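Local coordinates for penicillin-binding protein 2 (Pbp2) (Helicobacter pylori, PDB 5LP5) that probably cross-links peptidoglycan as a penicillin-binding transpeptidase of the cell-shape machinery, and forms a complex with the partner protein MreC, at residues Asn42-Ile56 against Asn196-Val210. Residues are numbered along the deposited sequence; the frame is centred on the assembly and turned at random.
Sequences NMTKKEFLVPTRGNI and NKLLQGKVGYKIMRV
L49 and G204 pair through two nearly straight backbone hydrogen bonds, L49 N to G204 O at 2.9 Å and G204 N to L49 O at 3.0 Å. Further along, M208 N donates to K45 O (2.8 Å) and K206 N to E47 O; the return bonds from K45 N and E47 N are weak. Past the strands, G54 N donates to L199 O (2.7 Å), near the end of helix 196-200.

Within this chain, strand 43-49 is an outer strand of a three-stranded antiparallel sheet, with 204-210 in the middle and 216-223 beyond it. This sheet belongs to the N-terminal, non-catalytic region that bears the family's dimerisation domain. L49 and T52 also pack on Y220 of the MreC chain.

Among charged groups, K46 reaches over to the neighbouring strand on an extended chain, on the face that also carries Y205. Its NZ lies over the face of the Y205 ring, a cation-pi contact of 4.8 Å to the centroid. The Y205 hydroxyl hydrogen-bonds to E221. The R53 side chain is stretched out from CG to NE, CG anti to the backbone N (chi1 -176°). This carries the guanidinium to helix 196-200. NH1 bonds N196 OD1 at 3.0 Å. OD1 sits near the guanidinium plane, but NH1 lies above the amide plane. OD1 also accepts from G187 N, and R53 NH2 forms a salt bridge with E192.

The remaining contacts are van der Waals. L199 CB covers one guanidinium face of R53, and L199 CD2 meets I56 CG1 at 3.9 Å. V210 CG1 touches K45 CB and CD, whose chain crosses it at about a right angle. P51 CG packs against the backbone carbonyl of K202.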
# COMPACT_ATOMS: atom_id res chain seq x y z
N ASN A 42 8.77 -5.71 37.78
CA ASN A 42 9.48 -5.46 36.50
C ASN A 42 9.02 -4.17 35.81
O ASN A 42 9.00 -3.11 36.43
CB ASN A 42 9.38 -6.66 35.54
CG ASN A 42 10.53 -7.63 35.70
OD1 ASN A 42 11.54 -7.34 36.34
ND2 ASN A 42 10.38 -8.79 35.08
N MET A 43 8.69 -4.28 34.52
CA MET A 43 8.18 -3.17 33.74
C MET A 43 7.55 -3.66 32.43
O MET A 43 7.84 -4.76 31.97
CB MET A 43 9.31 -2.18 33.43
CG MET A 43 10.40 -2.74 32.53
SD MET A 43 11.58 -1.49 31.96
CE MET A 43 10.56 -0.17 31.28
N THR A 44 6.73 -2.81 31.81
CA THR A 44 5.96 -3.16 30.62
C THR A 44 6.40 -2.36 29.39
O THR A 44 7.27 -1.50 29.47
CB THR A 44 4.47 -2.90 30.85
OG1 THR A 44 4.20 -1.49 30.82
CG2 THR A 44 4.01 -3.48 32.20
N LYS A 45 5.77 -2.65 28.25
CA LYS A 45 6.19 -2.09 26.96
C LYS A 45 5.01 -2.03 25.97
O LYS A 45 4.28 -3.00 25.84
CB LYS A 45 7.31 -2.96 26.37
CG LYS A 45 7.85 -2.50 25.03
CD LYS A 45 8.63 -3.61 24.35
CE LYS A 45 8.57 -3.46 22.83
NZ LYS A 45 8.61 -4.78 22.17
N LYS A 46 4.87 -0.91 25.27
CA LYS A 46 3.74 -0.66 24.35
C LYS A 46 4.16 -0.70 22.89
O LYS A 46 5.29 -0.40 22.53
CB LYS A 46 3.14 0.71 24.66
CG LYS A 46 1.79 0.98 24.04
CD LYS A 46 1.13 2.20 24.67
CE LYS A 46 -0.34 2.34 24.26
NZ LYS A 46 -0.96 3.67 24.57
N GLU A 47 3.23 -1.08 22.04
CA GLU A 47 3.50 -1.22 20.63
C GLU A 47 2.23 -0.97 19.86
O GLU A 47 1.24 -1.68 20.05
CB GLU A 47 4.02 -2.62 20.32
CG GLU A 47 4.68 -2.77 18.97
CD GLU A 47 5.81 -3.79 18.99
OE1 GLU A 47 5.80 -4.69 19.87
OE2 GLU A 47 6.73 -3.68 18.14
N PHE A 48 2.23 0.06 19.02
CA PHE A 48 1.04 0.40 18.27
C PHE A 48 0.88 -0.51 17.05
O PHE A 48 1.86 -0.94 16.45
CB PHE A 48 1.07 1.85 17.82
CG PHE A 48 0.98 2.83 18.93
CD1 PHE A 48 -0.23 3.08 19.55
CD2 PHE A 48 2.10 3.50 19.36
CE1 PHE A 48 -0.31 3.98 20.59
CE2 PHE A 48 2.03 4.41 20.39
CZ PHE A 48 0.82 4.65 21.01
N LEU A 49 -0.37 -0.78 16.70
CA LEU A 49 -0.70 -1.63 15.56
C LEU A 49 -1.41 -0.74 14.58
O LEU A 49 -2.58 -0.38 14.78
CB LEU A 49 -1.62 -2.78 15.99
CG LEU A 49 -1.17 -3.66 17.16
CD1 LEU A 49 -2.40 -4.29 17.82
CD2 LEU A 49 -0.16 -4.73 16.73
N VAL A 50 -0.70 -0.36 13.52
CA VAL A 50 -1.13 0.71 12.62
C VAL A 50 -1.64 0.14 11.31
O VAL A 50 -0.86 -0.37 10.54
CB VAL A 50 0.06 1.65 12.29
CG1 VAL A 50 -0.44 2.86 11.51
CG2 VAL A 50 0.83 2.06 13.54
N PRO A 51 -2.94 0.28 11.03
CA PRO A 51 -3.48 -0.39 9.85
C PRO A 51 -3.07 0.25 8.55
O PRO A 51 -2.79 1.43 8.53
CB PRO A 51 -4.99 -0.28 10.04
CG PRO A 51 -5.18 0.95 10.86
CD PRO A 51 -3.96 1.08 11.74
N THR A 52 -3.02 -0.54 7.49
CA THR A 52 -2.58 -0.07 6.17
C THR A 52 -3.68 0.80 5.60
O THR A 52 -4.86 0.48 5.76
CB THR A 52 -2.26 -1.28 5.23
OG1 THR A 52 -1.52 -0.83 4.09
CG2 THR A 52 -3.54 -2.00 4.77
N ARG A 53 -3.31 1.90 4.97
CA ARG A 53 -4.33 2.84 4.46
C ARG A 53 -5.22 2.18 3.42
O ARG A 53 -4.72 1.51 2.53
CB ARG A 53 -3.72 4.10 3.87
CG ARG A 53 -4.77 5.12 3.44
CD ARG A 53 -4.14 6.43 2.97
NE ARG A 53 -5.15 7.33 2.43
CZ ARG A 53 -5.72 8.33 3.10
NH1 ARG A 53 -5.36 8.60 4.35
NH2 ARG A 53 -6.65 9.06 2.50
N GLY A 54 -6.52 2.39 3.57
CA GLY A 54 -7.54 1.69 2.77
C GLY A 54 -7.46 1.91 1.26
O GLY A 54 -7.05 2.98 0.80
N ASN A 55 -7.86 0.90 0.50
CA ASN A 55 -7.87 0.99 -0.96
C ASN A 55 -9.07 1.77 -1.45
O ASN A 55 -10.15 1.71 -0.85
CB ASN A 55 -7.94 -0.40 -1.60
CG ASN A 55 -6.66 -1.18 -1.47
OD1 ASN A 55 -5.58 -0.62 -1.26
ND2 ASN A 55 -6.77 -2.49 -1.60
N ILE A 56 -8.89 2.47 -2.57
CA ILE A 56 -10.00 3.13 -3.24
C ILE A 56 -10.36 2.36 -4.52
O ILE A 56 -9.51 2.13 -5.39
CB ILE A 56 -9.72 4.62 -3.56
CG1 ILE A 56 -9.50 5.39 -2.26
CG2 ILE A 56 -10.89 5.26 -4.30
CD1 ILE A 56 -9.04 6.82 -2.44
N ASN A 196 -10.65 10.85 4.75
CA ASN A 196 -9.37 10.51 5.39
C ASN A 196 -9.56 9.60 6.58
O ASN A 196 -8.90 8.57 6.69
CB ASN A 196 -8.64 11.74 5.87
CG ASN A 196 -7.20 11.45 6.20
OD1 ASN A 196 -6.41 11.19 5.31
ND2 ASN A 196 -6.84 11.48 7.48
N LYS A 197 -10.45 10.00 7.48
CA LYS A 197 -10.73 9.22 8.68
C LYS A 197 -11.06 7.78 8.36
O LYS A 197 -10.51 6.87 8.98
CB LYS A 197 -11.88 9.83 9.46
CG LYS A 197 -11.50 11.11 10.16
CD LYS A 197 -12.45 11.41 11.31
CE LYS A 197 -12.19 12.79 11.89
NZ LYS A 197 -12.46 13.87 10.90
N LEU A 198 -11.95 7.58 7.40
CA LEU A 198 -12.30 6.22 6.95
C LEU A 198 -11.08 5.47 6.43
O LEU A 198 -10.74 4.42 6.93
CB LEU A 198 -13.38 6.28 5.86
CG LEU A 198 -13.78 4.97 5.20
CD1 LEU A 198 -14.48 4.10 6.22
CD2 LEU A 198 -14.69 5.16 4.00
N LEU A 199 -10.42 6.05 5.43
CA LEU A 199 -9.33 5.39 4.71
C LEU A 199 -8.15 5.03 5.62
O LEU A 199 -7.50 3.99 5.47
CB LEU A 199 -8.85 6.27 3.55
CG LEU A 199 -9.86 6.34 2.41
CD1 LEU A 199 -9.59 7.54 1.49
CD2 LEU A 199 -9.85 5.03 1.61
N GLN A 200 -7.91 5.92 6.58
CA GLN A 200 -6.80 5.76 7.51
C GLN A 200 -7.07 4.67 8.52
O GLN A 200 -6.18 3.93 8.91
CB GLN A 200 -6.54 7.07 8.25
CG GLN A 200 -5.28 7.04 9.07
CD GLN A 200 -4.65 8.41 9.18
OE1 GLN A 200 -5.20 9.30 9.84
NE2 GLN A 200 -3.52 8.59 8.51
N GLY A 201 -8.31 4.58 8.97
CA GLY A 201 -8.67 3.61 10.00
C GLY A 201 -8.25 4.02 11.39
O GLY A 201 -7.76 5.13 11.60
N LYS A 202 -8.44 3.12 12.35
CA LYS A 202 -8.15 3.39 13.77
C LYS A 202 -6.94 2.57 14.20
O LYS A 202 -6.83 1.39 13.83
CB LYS A 202 -9.34 3.04 14.67
CG LYS A 202 -10.66 3.64 14.23
CD LYS A 202 -11.85 2.76 14.63
CE LYS A 202 -12.15 2.88 16.11
NZ LYS A 202 -12.67 4.24 16.46
N VAL A 203 -6.03 3.16 14.97
CA VAL A 203 -4.93 2.39 15.53
C VAL A 203 -5.43 1.47 16.63
O VAL A 203 -6.46 1.72 17.26
CB VAL A 203 -3.82 3.24 16.17
CG1 VAL A 203 -3.03 3.96 15.10
CG2 VAL A 203 -4.40 4.17 17.24
N GLY A 204 -4.68 0.40 16.84
CA GLY A 204 -4.84 -0.42 18.00
C GLY A 204 -3.50 -0.36 18.70
O GLY A 204 -2.58 0.33 18.25
N TYR A 205 -3.40 -1.08 19.80
CA TYR A 205 -2.14 -1.14 20.51
C TYR A 205 -2.01 -2.47 21.23
O TYR A 205 -2.98 -3.21 21.40
CB TYR A 205 -2.04 0.03 21.50
CG TYR A 205 -3.08 0.06 22.62
CD1 TYR A 205 -2.87 -0.62 23.80
CD2 TYR A 205 -4.25 0.79 22.49
CE1 TYR A 205 -3.79 -0.60 24.81
CE2 TYR A 205 -5.18 0.83 23.50
CZ TYR A 205 -4.95 0.13 24.66
OH TYR A 205 -5.87 0.17 25.70
N LYS A 206 -0.79 -2.78 21.63
CA LYS A 206 -0.53 -4.03 22.31
C LYS A 206 0.50 -3.82 23.39
O LYS A 206 1.61 -3.44 23.11
CB LYS A 206 -0.04 -5.04 21.29
CG LYS A 206 0.52 -6.30 21.86
CD LYS A 206 0.53 -7.36 20.77
CE LYS A 206 1.34 -8.56 21.21
NZ LYS A 206 0.95 -9.77 20.44
N ILE A 207 0.10 -4.02 24.65
CA ILE A 207 0.97 -3.81 25.80
C ILE A 207 1.46 -5.15 26.33
O ILE A 207 0.67 -6.07 26.54
CB ILE A 207 0.23 -3.08 26.93
CG1 ILE A 207 -0.36 -1.77 26.43
CG2 ILE A 207 1.17 -2.78 28.08
CD1 ILE A 207 -1.12 -0.99 27.48
N MET A 208 2.76 -5.25 26.58
CA MET A 208 3.42 -6.52 26.86
C MET A 208 4.38 -6.45 28.03
O MET A 208 5.05 -5.45 28.24
CB MET A 208 4.20 -6.96 25.63
CG MET A 208 3.34 -7.10 24.40
SD MET A 208 4.29 -7.87 23.11
CE MET A 208 5.33 -6.50 22.60
N ARG A 209 4.45 -7.55 28.78
CA ARG A 209 5.47 -7.72 29.82
C ARG A 209 6.83 -8.04 29.16
O ARG A 209 6.91 -8.80 28.20
CB ARG A 209 5.06 -8.82 30.81
CG ARG A 209 5.97 -8.92 32.03
CD ARG A 209 5.44 -9.91 33.05
NE ARG A 209 4.17 -9.46 33.59
CZ ARG A 209 3.31 -10.23 34.26
NH1 ARG A 209 3.58 -11.52 34.48
NH2 ARG A 209 2.18 -9.70 34.71
N VAL A 210 7.89 -7.42 29.68
CA VAL A 210 9.24 -7.60 29.15
C VAL A 210 10.23 -7.82 30.29
O VAL A 210 9.98 -7.45 31.45
CB VAL A 210 9.70 -6.38 28.31
CG1 VAL A 210 8.87 -6.27 27.03
CG2 VAL A 210 9.64 -5.08 29.13